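Long-range contacts in UDP-glucose 6-dehydrogenase (Pyrobaculum islandicum, PDB 3VTF), which probably catalyses the NAD+-dependent oxidation of UDP-glucose to UDP-glucuronate, in which two NAD+ are reduced for each sugar nucleotide converted: residues A[103-108]-A[118-123]; A[143-148]-A[226-231]; A[172-177]-A[222-227]; A[190-195]-A[214-219]. All blocks are in the same frame, centred on the assembly; numbering follows the deposited sequence.

Contact 1: A[103-108]-A[118-123]; sequences IAVGTP and RYVEAA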
# COMPACT_ATOMS: atom_id res chain seq x y z
N ILE A 103 -25.64 -10.97 -11.07
CA ILE A 103 -25.33 -12.24 -10.43
C ILE A 103 -24.47 -11.90 -9.24
O ILE A 103 -23.34 -11.33 -9.39
CB ILE A 103 -24.56 -13.17 -11.41
CG1 ILE A 103 -25.50 -13.53 -12.60
CG2 ILE A 103 -23.94 -14.40 -10.69
CD1 ILE A 103 -24.71 -14.28 -13.70
N ALA A 104 -24.94 -12.33 -8.06
CA ALA A 104 -24.24 -11.98 -6.82
C ALA A 104 -24.06 -13.20 -5.95
O ALA A 104 -23.99 -13.07 -4.73
CB ALA A 104 -25.00 -10.87 -6.02
N VAL A 105 -23.98 -14.41 -6.54
CA VAL A 105 -23.81 -15.63 -5.72
C VAL A 105 -22.35 -15.76 -5.26
O VAL A 105 -21.43 -15.03 -5.73
CB VAL A 105 -24.20 -16.86 -6.57
CG1 VAL A 105 -25.66 -16.67 -6.93
CG2 VAL A 105 -23.39 -16.88 -7.90
N GLY A 106 -22.12 -16.66 -4.31
CA GLY A 106 -20.75 -16.74 -3.75
C GLY A 106 -19.68 -17.31 -4.69
O GLY A 106 -19.97 -17.96 -5.75
N THR A 107 -18.43 -17.01 -4.42
CA THR A 107 -17.32 -17.64 -5.12
C THR A 107 -16.36 -18.11 -3.98
O THR A 107 -15.21 -17.56 -3.82
CB THR A 107 -16.52 -16.71 -6.11
OG1 THR A 107 -16.34 -15.41 -5.49
CG2 THR A 107 -17.36 -16.49 -7.45
N PRO A 108 -16.77 -19.15 -3.22
CA PRO A 108 -15.87 -19.68 -2.19
C PRO A 108 -14.62 -20.33 -2.72
O PRO A 108 -14.51 -20.58 -3.94
CB PRO A 108 -16.77 -20.73 -1.41
CG PRO A 108 -17.68 -21.22 -2.47
CD PRO A 108 -17.96 -20.00 -3.40
N ARG A 118 -18.67 -22.72 -9.68
CA ARG A 118 -19.93 -23.48 -9.92
C ARG A 118 -21.19 -22.72 -9.61
O ARG A 118 -22.17 -22.85 -10.33
CB ARG A 118 -19.94 -24.78 -9.08
CG ARG A 118 -18.93 -25.87 -9.53
CD ARG A 118 -19.04 -27.03 -8.51
NE ARG A 118 -18.70 -26.53 -7.15
CZ ARG A 118 -19.32 -26.89 -6.06
NH1 ARG A 118 -20.31 -27.81 -6.13
NH2 ARG A 118 -19.00 -26.30 -4.91
N TYR A 119 -21.21 -21.89 -8.54
CA TYR A 119 -22.41 -21.10 -8.22
C TYR A 119 -22.70 -20.06 -9.30
O TYR A 119 -23.88 -19.85 -9.68
CB TYR A 119 -22.24 -20.36 -6.83
CG TYR A 119 -21.89 -21.34 -5.68
CD1 TYR A 119 -22.91 -21.85 -4.90
CD2 TYR A 119 -20.59 -21.77 -5.45
CE1 TYR A 119 -22.65 -22.77 -3.87
CE2 TYR A 119 -20.33 -22.69 -4.46
CZ TYR A 119 -21.37 -23.20 -3.68
OH TYR A 119 -21.10 -24.11 -2.64
N VAL A 120 -21.63 -19.36 -9.75
CA VAL A 120 -21.78 -18.39 -10.85
C VAL A 120 -22.24 -19.11 -12.17
O VAL A 120 -23.11 -18.60 -12.88
CB VAL A 120 -20.40 -17.70 -11.09
CG1 VAL A 120 -20.35 -16.86 -12.42
CG2 VAL A 120 -20.03 -16.80 -9.85
N GLU A 121 -21.66 -20.29 -12.43
CA GLU A 121 -22.04 -20.98 -13.69
C GLU A 121 -23.54 -21.36 -13.67
O GLU A 121 -24.23 -21.15 -14.65
CB GLU A 121 -21.16 -22.22 -13.93
CG GLU A 121 -21.70 -23.01 -15.14
CD GLU A 121 -20.81 -24.11 -15.62
OE1 GLU A 121 -19.79 -24.35 -14.99
OE2 GLU A 121 -21.12 -24.69 -16.70
N ALA A 122 -24.03 -21.87 -12.55
CA ALA A 122 -25.47 -22.24 -12.44
C ALA A 122 -26.33 -21.04 -12.52
O ALA A 122 -27.42 -21.07 -13.13
CB ALA A 122 -25.78 -23.03 -11.13
N ALA A 123 -25.88 -19.88 -11.96
CA ALA A 123 -26.73 -18.71 -12.03
C ALA A 123 -26.74 -18.24 -13.50
O ALA A 123 -27.77 -17.79 -13.97
CB ALA A 123 -26.11 -17.59 -11.16
O HOH W 1 -19.21 -19.63 -7.97

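Contact 2: A[143-148]-A[226-231]; sequences KSTVPP and LVKYAS. With UPG (uridine-5'-diphosphate-glucose), chain B.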
# COMPACT_ATOMS: atom_id res chain seq x y z
N LYS A 143 -21.69 -9.42 -10.43
CA LYS A 143 -21.22 -8.67 -9.22
C LYS A 143 -20.28 -9.56 -8.39
O LYS A 143 -19.44 -9.07 -7.70
CB LYS A 143 -22.41 -8.33 -8.33
CG LYS A 143 -23.27 -7.20 -8.85
CD LYS A 143 -22.48 -5.93 -8.97
CE LYS A 143 -22.30 -5.22 -7.67
NZ LYS A 143 -21.80 -3.82 -8.07
N SER A 144 -20.49 -10.89 -8.44
CA SER A 144 -19.60 -11.90 -7.88
C SER A 144 -18.14 -11.58 -8.17
O SER A 144 -17.85 -11.18 -9.26
CB SER A 144 -19.98 -13.33 -8.43
OG SER A 144 -21.36 -13.56 -8.10
N THR A 145 -17.24 -11.83 -7.20
CA THR A 145 -15.84 -11.76 -7.39
C THR A 145 -15.35 -12.96 -8.16
O THR A 145 -15.41 -14.08 -7.65
CB THR A 145 -15.11 -11.65 -5.99
OG1 THR A 145 -15.61 -10.42 -5.38
CG2 THR A 145 -13.58 -11.49 -6.24
N VAL A 146 -14.93 -12.72 -9.41
CA VAL A 146 -14.61 -13.81 -10.29
C VAL A 146 -13.27 -13.48 -10.95
O VAL A 146 -12.93 -12.30 -11.23
CB VAL A 146 -15.66 -14.00 -11.42
CG1 VAL A 146 -16.98 -14.53 -10.92
CG2 VAL A 146 -15.90 -12.64 -12.20
N PRO A 147 -12.49 -14.50 -11.25
CA PRO A 147 -11.21 -14.23 -11.90
C PRO A 147 -11.40 -13.55 -13.28
O PRO A 147 -12.41 -13.75 -13.93
CB PRO A 147 -10.59 -15.62 -12.08
CG PRO A 147 -11.30 -16.55 -11.07
CD PRO A 147 -12.70 -15.91 -10.88
N PRO A 148 -10.43 -12.75 -13.72
CA PRO A 148 -10.55 -12.04 -14.98
C PRO A 148 -10.73 -12.99 -16.11
O PRO A 148 -9.99 -13.97 -16.18
CB PRO A 148 -9.17 -11.33 -15.11
CG PRO A 148 -8.79 -11.04 -13.60
CD PRO A 148 -9.27 -12.29 -12.88
N LEU A 226 -10.10 -7.52 -12.86
CA LEU A 226 -8.77 -7.38 -12.20
C LEU A 226 -8.75 -6.24 -11.13
O LEU A 226 -8.11 -6.35 -10.03
CB LEU A 226 -7.70 -7.10 -13.23
CG LEU A 226 -6.23 -7.10 -12.70
CD1 LEU A 226 -6.01 -8.41 -12.01
CD2 LEU A 226 -5.30 -6.98 -13.87
N VAL A 227 -9.53 -5.17 -11.36
CA VAL A 227 -9.62 -4.09 -10.35
C VAL A 227 -10.07 -4.62 -9.04
O VAL A 227 -9.58 -4.23 -7.98
CB VAL A 227 -10.62 -2.96 -10.80
CG1 VAL A 227 -10.89 -1.99 -9.66
CG2 VAL A 227 -10.06 -2.17 -11.98
N LYS A 228 -11.05 -5.54 -9.05
CA LYS A 228 -11.55 -6.05 -7.81
C LYS A 228 -10.49 -6.83 -7.03
O LYS A 228 -10.37 -6.70 -5.73
CB LYS A 228 -12.73 -6.97 -8.09
CG LYS A 228 -13.36 -7.65 -6.88
CD LYS A 228 -13.62 -6.64 -5.75
CE LYS A 228 -14.35 -7.34 -4.61
NZ LYS A 228 -14.32 -6.43 -3.42
N TYR A 229 -9.76 -7.70 -7.74
CA TYR A 229 -8.71 -8.48 -6.99
C TYR A 229 -7.54 -7.55 -6.57
O TYR A 229 -7.00 -7.64 -5.47
CB TYR A 229 -8.08 -9.58 -7.92
CG TYR A 229 -8.97 -10.83 -7.90
CD1 TYR A 229 -8.98 -11.67 -6.80
CD2 TYR A 229 -9.89 -11.07 -8.99
CE1 TYR A 229 -9.84 -12.80 -6.74
CE2 TYR A 229 -10.78 -12.17 -8.96
CZ TYR A 229 -10.72 -13.05 -7.87
OH TYR A 229 -11.54 -14.15 -7.86
N ALA A 230 -7.16 -6.63 -7.45
CA ALA A 230 -6.06 -5.72 -7.12
C ALA A 230 -6.43 -4.87 -5.90
O ALA A 230 -5.55 -4.61 -5.04
CB ALA A 230 -5.64 -4.89 -8.31
N SER A 231 -7.69 -4.42 -5.81
CA SER A 231 -8.11 -3.67 -4.66
C SER A 231 -8.11 -4.53 -3.39
O SER A 231 -7.64 -4.08 -2.35
CB SER A 231 -9.51 -3.03 -4.85
OG SER A 231 -9.43 -2.21 -6.05
N1 UPG B . -8.58 -5.64 9.34
C2 UPG B . -7.31 -5.59 9.98
N3 UPG B . -6.65 -4.43 10.03
C4 UPG B . -7.18 -3.31 9.40
C5 UPG B . -8.44 -3.33 8.72
C6 UPG B . -9.11 -4.57 8.68
O2 UPG B . -6.79 -6.62 10.53
O4 UPG B . -6.49 -2.24 9.42
C1C UPG B . -9.22 -6.98 9.32
C2C UPG B . -10.62 -6.90 9.88
O2C UPG B . -10.65 -7.11 11.29
C3C UPG B . -11.34 -8.04 9.13
C4C UPG B . -10.65 -8.09 7.77
O4C UPG B . -9.46 -7.29 7.93
O3C UPG B . -11.00 -9.31 9.77
C5C UPG B . -11.50 -7.48 6.63
O5C UPG B . -12.09 -6.27 7.13
PA UPG B . -13.11 -5.37 6.13
O1A UPG B . -12.32 -4.84 4.89
O2A UPG B . -13.97 -4.45 7.03
O3A UPG B . -14.19 -6.52 5.81
PB UPG B . -15.02 -6.91 4.45
O1B UPG B . -16.48 -6.72 4.74
O2B UPG B . -14.46 -8.35 4.35
O3B UPG B . -14.69 -5.91 3.25
C1' UPG B . -13.72 -6.26 2.22
C2' UPG B . -13.31 -4.98 1.54
C3' UPG B . -14.51 -4.48 0.69
C4' UPG B . -14.90 -5.62 -0.28
C5' UPG B . -15.42 -6.84 0.57
C6' UPG B . -15.81 -8.11 -0.21
O2' UPG B . -13.13 -4.12 2.73
O3' UPG B . -14.08 -3.33 -0.00
O4' UPG B . -16.02 -5.14 -1.06
O5' UPG B . -14.22 -7.23 1.30
O6' UPG B . -15.04 -8.20 -1.43

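Contact 3: A[172-177]-A[222-227]; sequences SNPEFL and REAELV. With UPG (uridine-5'-diphosphate-glucose), chain B.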
# COMPACT_ATOMS: atom_id res chain seq x y z
N SER A 172 -19.01 -6.85 -16.40
CA SER A 172 -18.48 -7.08 -15.05
C SER A 172 -18.73 -5.70 -14.34
O SER A 172 -18.47 -4.64 -14.89
CB SER A 172 -16.97 -7.31 -15.18
OG SER A 172 -16.35 -7.15 -13.90
N ASN A 173 -19.29 -5.75 -13.14
CA ASN A 173 -19.57 -4.53 -12.36
C ASN A 173 -19.24 -4.92 -10.92
O ASN A 173 -20.11 -5.37 -10.11
CB ASN A 173 -21.08 -4.15 -12.54
CG ASN A 173 -21.50 -2.96 -11.67
OD1 ASN A 173 -20.68 -1.99 -11.37
ND2 ASN A 173 -22.71 -3.02 -11.20
N PRO A 174 -17.94 -4.88 -10.59
CA PRO A 174 -17.58 -5.43 -9.31
C PRO A 174 -18.16 -4.63 -8.16
O PRO A 174 -18.63 -3.46 -8.35
CB PRO A 174 -16.04 -5.31 -9.28
CG PRO A 174 -15.67 -4.39 -10.40
CD PRO A 174 -16.76 -4.56 -11.44
N GLU A 175 -18.17 -5.27 -7.01
CA GLU A 175 -18.76 -4.58 -5.83
C GLU A 175 -17.69 -4.37 -4.79
O GLU A 175 -16.68 -5.08 -4.80
CB GLU A 175 -19.93 -5.38 -5.30
CG GLU A 175 -19.52 -6.81 -4.98
CD GLU A 175 -18.86 -6.89 -3.64
OE1 GLU A 175 -19.12 -5.98 -2.75
OE2 GLU A 175 -18.08 -7.84 -3.45
N PHE A 176 -17.83 -3.31 -4.01
CA PHE A 176 -16.82 -2.88 -3.10
C PHE A 176 -17.41 -2.61 -1.73
O PHE A 176 -16.71 -1.98 -0.89
CB PHE A 176 -16.18 -1.60 -3.65
CG PHE A 176 -15.48 -1.79 -4.98
CD1 PHE A 176 -14.29 -2.53 -5.06
CD2 PHE A 176 -16.05 -1.28 -6.14
CE1 PHE A 176 -13.63 -2.73 -6.29
CE2 PHE A 176 -15.39 -1.45 -7.37
CZ PHE A 176 -14.20 -2.21 -7.44
N LEU A 177 -18.60 -3.16 -1.48
CA LEU A 177 -19.33 -2.98 -0.24
C LEU A 177 -18.51 -3.58 0.91
O LEU A 177 -18.06 -4.71 0.80
CB LEU A 177 -20.68 -3.77 -0.31
CG LEU A 177 -21.64 -3.28 -1.45
CD1 LEU A 177 -23.02 -3.82 -1.12
CD2 LEU A 177 -21.69 -1.74 -1.61
N ARG A 222 -12.41 -7.58 -18.48
CA ARG A 222 -11.23 -8.10 -17.82
C ARG A 222 -10.57 -7.09 -16.87
O ARG A 222 -10.08 -7.48 -15.82
CB ARG A 222 -10.21 -8.60 -18.84
CG ARG A 222 -10.39 -10.04 -19.23
CD ARG A 222 -9.32 -10.50 -20.21
NE ARG A 222 -9.62 -11.85 -20.62
CZ ARG A 222 -8.76 -12.70 -21.16
NH1 ARG A 222 -7.50 -12.36 -21.39
NH2 ARG A 222 -9.18 -13.90 -21.48
N GLU A 223 -10.51 -5.83 -17.27
CA GLU A 223 -9.93 -4.79 -16.43
C GLU A 223 -10.74 -4.59 -15.16
O GLU A 223 -10.19 -4.62 -14.09
CB GLU A 223 -9.82 -3.48 -17.19
CG GLU A 223 -8.82 -3.53 -18.30
CD GLU A 223 -8.91 -2.38 -19.27
OE1 GLU A 223 -10.00 -1.83 -19.47
OE2 GLU A 223 -7.88 -2.03 -19.83
N ALA A 224 -12.05 -4.50 -15.30
CA ALA A 224 -12.94 -4.41 -14.13
C ALA A 224 -12.77 -5.64 -13.20
O ALA A 224 -12.74 -5.49 -11.96
CB ALA A 224 -14.36 -4.30 -14.63
N GLU A 225 -12.65 -6.88 -13.75
CA GLU A 225 -12.47 -8.03 -12.89
C GLU A 225 -11.15 -7.94 -12.15
O GLU A 225 -11.07 -8.29 -10.95
CB GLU A 225 -12.51 -9.36 -13.76
CG GLU A 225 -13.98 -9.57 -14.27
CD GLU A 225 -14.06 -10.59 -15.46
OE1 GLU A 225 -13.18 -10.63 -16.35
OE2 GLU A 225 -15.02 -11.41 -15.45
N LEU A 226 -10.10 -7.52 -12.86
CA LEU A 226 -8.77 -7.38 -12.20
C LEU A 226 -8.75 -6.24 -11.13
O LEU A 226 -8.11 -6.35 -10.03
CB LEU A 226 -7.70 -7.10 -13.23
CG LEU A 226 -6.23 -7.10 -12.70
CD1 LEU A 226 -6.01 -8.41 -12.01
CD2 LEU A 226 -5.30 -6.98 -13.87
N VAL A 227 -9.53 -5.17 -11.36
CA VAL A 227 -9.62 -4.09 -10.35
C VAL A 227 -10.07 -4.62 -9.04
O VAL A 227 -9.58 -4.23 -7.98
CB VAL A 227 -10.62 -2.96 -10.80
CG1 VAL A 227 -10.89 -1.99 -9.66
CG2 VAL A 227 -10.06 -2.17 -11.98
N1 UPG B . -8.58 -5.64 9.34
C2 UPG B . -7.31 -5.59 9.98
N3 UPG B . -6.65 -4.43 10.03
C4 UPG B . -7.18 -3.31 9.40
C5 UPG B . -8.44 -3.33 8.72
C6 UPG B . -9.11 -4.57 8.68
O2 UPG B . -6.79 -6.62 10.53
O4 UPG B . -6.49 -2.24 9.42
C1C UPG B . -9.22 -6.98 9.32
C2C UPG B . -10.62 -6.90 9.88
O2C UPG B . -10.65 -7.11 11.29
C3C UPG B . -11.34 -8.04 9.13
C4C UPG B . -10.65 -8.09 7.77
O4C UPG B . -9.46 -7.29 7.93
O3C UPG B . -11.00 -9.31 9.77
C5C UPG B . -11.50 -7.48 6.63
O5C UPG B . -12.09 -6.27 7.13
PA UPG B . -13.11 -5.37 6.13
O1A UPG B . -12.32 -4.84 4.89
O2A UPG B . -13.97 -4.45 7.03
O3A UPG B . -14.19 -6.52 5.81
PB UPG B . -15.02 -6.91 4.45
O1B UPG B . -16.48 -6.72 4.74
O2B UPG B . -14.46 -8.35 4.35
O3B UPG B . -14.69 -5.91 3.25
C1' UPG B . -13.72 -6.26 2.22
C2' UPG B . -13.31 -4.98 1.54
C3' UPG B . -14.51 -4.48 0.69
C4' UPG B . -14.90 -5.62 -0.28
C5' UPG B . -15.42 -6.84 0.57
C6' UPG B . -15.81 -8.11 -0.21
O2' UPG B . -13.13 -4.12 2.73
O3' UPG B . -14.08 -3.33 -0.00
O4' UPG B . -16.02 -5.14 -1.06
O5' UPG B . -14.22 -7.23 1.30
O6' UPG B . -15.04 -8.20 -1.43

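Contact 4: A[190-195]-A[214-219]; sequences DRIVIG and APKLVM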
# COMPACT_ATOMS: atom_id res chain seq x y z
N ASP A 190 -17.08 4.96 -3.42
CA ASP A 190 -15.95 5.80 -3.85
C ASP A 190 -15.90 5.85 -5.34
O ASP A 190 -15.47 6.82 -5.90
CB ASP A 190 -14.68 5.09 -3.31
CG ASP A 190 -14.52 5.18 -1.79
OD1 ASP A 190 -15.21 6.04 -1.16
OD2 ASP A 190 -13.73 4.39 -1.21
N ARG A 191 -16.26 4.75 -6.05
CA ARG A 191 -16.27 4.79 -7.50
C ARG A 191 -17.13 3.58 -7.97
O ARG A 191 -17.42 2.69 -7.18
CB ARG A 191 -14.88 4.72 -8.15
CG ARG A 191 -14.14 3.37 -8.11
CD ARG A 191 -13.84 3.04 -6.64
NE ARG A 191 -12.68 2.08 -6.59
CZ ARG A 191 -12.50 1.14 -5.67
NH1 ARG A 191 -13.41 0.91 -4.68
NH2 ARG A 191 -11.40 0.37 -5.76
N ILE A 192 -17.65 3.67 -9.18
CA ILE A 192 -18.42 2.59 -9.82
C ILE A 192 -17.64 2.11 -11.01
O ILE A 192 -17.20 2.94 -11.88
CB ILE A 192 -19.82 3.14 -10.26
CG1 ILE A 192 -20.67 3.35 -9.02
CG2 ILE A 192 -20.52 2.12 -11.19
CD1 ILE A 192 -21.92 4.20 -9.31
N VAL A 193 -17.35 0.80 -11.09
CA VAL A 193 -16.54 0.28 -12.16
C VAL A 193 -17.45 -0.57 -13.05
O VAL A 193 -18.13 -1.51 -12.58
CB VAL A 193 -15.43 -0.63 -11.58
CG1 VAL A 193 -14.66 -1.31 -12.72
CG2 VAL A 193 -14.46 0.23 -10.75
N ILE A 194 -17.51 -0.22 -14.32
CA ILE A 194 -18.35 -0.91 -15.28
C ILE A 194 -17.45 -1.49 -16.36
O ILE A 194 -16.90 -0.77 -17.16
CB ILE A 194 -19.36 0.07 -15.93
CG1 ILE A 194 -20.37 0.56 -14.91
CG2 ILE A 194 -20.09 -0.59 -17.09
CD1 ILE A 194 -20.98 1.89 -15.26
N GLY A 195 -17.31 -2.81 -16.38
CA GLY A 195 -16.57 -3.44 -17.45
C GLY A 195 -17.56 -4.00 -18.45
O GLY A 195 -17.98 -5.12 -18.32
N ALA A 214 -21.03 9.60 -7.99
CA ALA A 214 -19.68 9.00 -7.74
C ALA A 214 -19.03 8.89 -9.12
O ALA A 214 -19.75 8.73 -10.10
CB ALA A 214 -19.91 7.60 -7.08
N PRO A 215 -17.69 8.93 -9.21
CA PRO A 215 -17.00 8.67 -10.49
C PRO A 215 -17.36 7.26 -11.08
O PRO A 215 -17.45 6.28 -10.31
CB PRO A 215 -15.49 8.78 -10.15
CG PRO A 215 -15.40 8.94 -8.70
CD PRO A 215 -16.75 9.25 -8.11
N LYS A 216 -17.67 7.22 -12.38
CA LYS A 216 -18.07 5.96 -13.07
C LYS A 216 -17.02 5.70 -14.11
O LYS A 216 -16.75 6.55 -14.90
CB LYS A 216 -19.42 6.17 -13.73
CG LYS A 216 -20.51 6.18 -12.63
CD LYS A 216 -21.53 7.32 -12.82
CE LYS A 216 -22.57 7.26 -11.65
NZ LYS A 216 -23.61 8.37 -11.82
N LEU A 217 -16.34 4.58 -14.03
CA LEU A 217 -15.28 4.28 -14.95
C LEU A 217 -15.66 3.11 -15.83
O LEU A 217 -15.83 1.96 -15.35
CB LEU A 217 -13.98 3.90 -14.21
CG LEU A 217 -13.23 5.04 -13.49
CD1 LEU A 217 -14.08 5.72 -12.45
CD2 LEU A 217 -12.05 4.41 -12.74
N VAL A 218 -15.70 3.34 -17.14
CA VAL A 218 -16.11 2.32 -18.04
C VAL A 218 -14.84 1.73 -18.63
O VAL A 218 -13.93 2.47 -19.06
CB VAL A 218 -17.00 2.92 -19.20
CG1 VAL A 218 -17.20 1.89 -20.33
CG2 VAL A 218 -18.33 3.44 -18.61
N MET A 219 -14.70 0.42 -18.64
CA MET A 219 -13.45 -0.21 -19.07
C MET A 219 -13.76 -1.61 -19.60
O MET A 219 -14.89 -1.98 -19.62
CB MET A 219 -12.44 -0.26 -17.93
CG MET A 219 -12.87 -1.08 -16.74
SD MET A 219 -11.74 -0.98 -15.33
CE MET A 219 -11.87 0.73 -14.85

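Contact 1: A[103-108]-A[118-123]
The Tyr119 ring is approached obliquely by two groups of the 103-108 loop, the Pro108 ring and the carbonyl oxygen of Gly106, while water 1 lies at its edge, in the ring plane. Pro108 CG comes to 3.6 Å from Tyr119 CE2, the two side chains crossing at about a right angle, and Gly106 O stands 3.5 Å from Tyr119 CB. The setting is the Rossmann-type NAD-binding domain: the loop leaves the C-terminal end of strand 100-103 and runs over the first turns of helix 118-134, the helix it leads into. Val105 fills the middle of the interface. With chi1 at -61°, its CG2 takes the position between the backbone N and the carbonyl carbon, which points it at the helix, 3.5 Å from Tyr119 O and 3.9 Å from Val120 CG2. A compact, branched apolar residue suits this place, wedged between the helix and the residues of a probable GxGxxG turn. Farther along the helix Ala123 has only a methyl group, which accepts Ile103 CG2 at 3.9 Å from its CB and lets strand end and helix come close. Water 1 supplies the polar link: it donates to Gly106 O and accepts from Val120 N, an amide in the first turn of the helix. Thr107, a predicted NAD+ ligand, has a divided role. Its OG1 is hydrogen-bonded to Thr145 O, and its CG2 methyl crosses obliquely to Val120, where Thr107 CG2 and Val120 CG2 are 3.6 Å apart.

Contact 2: A[143-148]-A[226-231]
Where Lys228 enters the UDP-glucose pocket, Thr145 packs on it and on Tyr229; the threonine belongs to the loop after strand 139-142 of the Rossmann-type NAD-binding domain, the other two to helix 221-251, a long helix of the central domain. Lys228 reaches the sugar from the helix: its chain, bent at chi2 (47°), brings NZ to 2.8 Å from O6' of UDP-glucose, and the same ammonium donates to Asn232 OD1 and Glu175 O. Thr145, a predicted NAD+ ligand, crosses the lysine at about a right angle, with Thr145 OG1 3.4 Å from Lys228 CE. Its two branches divide the work, for Thr145 CG2 lies over one face of the Tyr229 ring in a CH-pi contact, 4.1 Å from the centroid. The broad, flat tyrosine bridges helix and loop, since its edge meets the carbonyl of Val146 and its hydroxyl lies against Pro147, Tyr229 OH being 3.7 Å from Pro147 CD. With an alanine in place of Tyr229, the Thr145 methyl would probably lose the ring face it packs on, and a gap would open between loop and helix. The prolines give the loop a stiff, apolar surface. Pro148 packs on Leu226, with CG 4.1 Å from Leu226 CB, and on the ring. Near the ring plane, Val146 O comes to 3.1 Å from Tyr229 CE2.

Contact 3: A[172-177]-A[222-227]
Phe176 turns its CG anti to its carbonyl carbon (chi1 -63°), and Val227 sets CG1 anti to its backbone N (chi1 170°); these rotations bring Phe176 CZ to 4.0 Å from Val227 CG1, the side chains crossing at about a right angle. Nearer the strand, Ser172 OG rests 3.4 Å from Glu225 CG, and the Pro174 ring lies on Ala224, with Pro174 CG 3.5 Å from Ala224 O. Alanine suits this spot because the loop passes close to the helix, and the rigid proline packs there without an amide hydrogen to satisfy. Beyond packing, the loop binds UDP-glucose through its backbone: O3' donates to Phe176 O, and O4' to Leu177 O at 2.8 Å. Glu175 folds back so that its OE1 accepts from Leu177 N, 3.1 Å away, nearly along the C-O axis but bent at hydrogen (137°). A leucine in place of Glu175 would probably leave the Leu177 amide without this acceptor and the sugar-binding turn less firmly fixed. The Glu225 carboxylate is held by Thr151 OG1 and Gly149 N. The contact joins the end of strand 169-172 to helix 221-251, with Val193 of strand 192-196 packed against Pro174, Phe176 and Ala224, and the second subunit against Val227.

Contact 4: A[190-195]-A[214-219]
Four backbone hydrogen bonds run from Ile192 and Ile194 to Pro215, Leu217 and Met219 in the zigzag of parallel strands, each isoleucine giving its N-H and its carbonyl to the partner strand. Ile192 N donates to Pro215 O (2.9 Å) and Leu217 N to Ile192 O (2.8 Å). Next comes the straightest of the four, Ile194 N to Leu217 O at 2.9 Å and 176°, followed by Met219 N to Ile194 O at 2.9 Å. Proline is tolerated at Pro215 because only its carbonyl is called on. CA-H...O contacts supplement these bonds, as where Val218 CA lies 3.3 Å from Ile194 O.

The strands, inclined at 19°, are the two ends of a beta-alpha-beta crossover through helix 199-208, and strand 216-219 is the outermost on this side of the chain's large mixed sheet.

Apolar packing differs between the two faces. Toward helix 199-208 point Ile192, Ile194, Lys216 and Val218; the lysine's methylenes run beside Ile192, with Lys216 CE 3.9 Å from Ile192 CD1, while its ammonium bonds to Val212 O and Tyr209 O. On the other face, under helix 221-251, the flexible Met219 sets CG between the backbone N and the carbonyl carbon (chi1 63°), which carries SD to 3.9 Å from Val193 CG1; the bend at chi3 turns CE toward the same methyl.

Charged groups gather at the beginning of the pair. The Arg191 guanidinium makes a cation-pi contact with Phe176, and its NE donates to Ala262 O of the second subunit. Asp190 OD2 accepts from Lys267 N of that subunit, while on the backbone side Asp190 O sits 3.5 Å from Pro215 CG.

Contacts 2 and 3 are buried; contact 4 is mostly so, though at the sheet edge with Pro215 and Val218 exposed; contact 1 is partly exposed, with Tyr119 at the surface and a water between loop and helix. Contacts 2 and 3 share helix 221-251, overlapping at Leu226 and Val227, and both touch UDP-glucose; each sets a loop from a strand end against that helix by side-chain packing. Contact 4 differs in chemistry: backbone bonds join two strands, and its second strand leads into the same helix. All but contact 1 meet the second subunit. Contacts 1 and 2 adjoin through successive loops, Ile103 O accepting from Lys143 N, and contacts 3 and 4 through Ser172 O and Gly195 N.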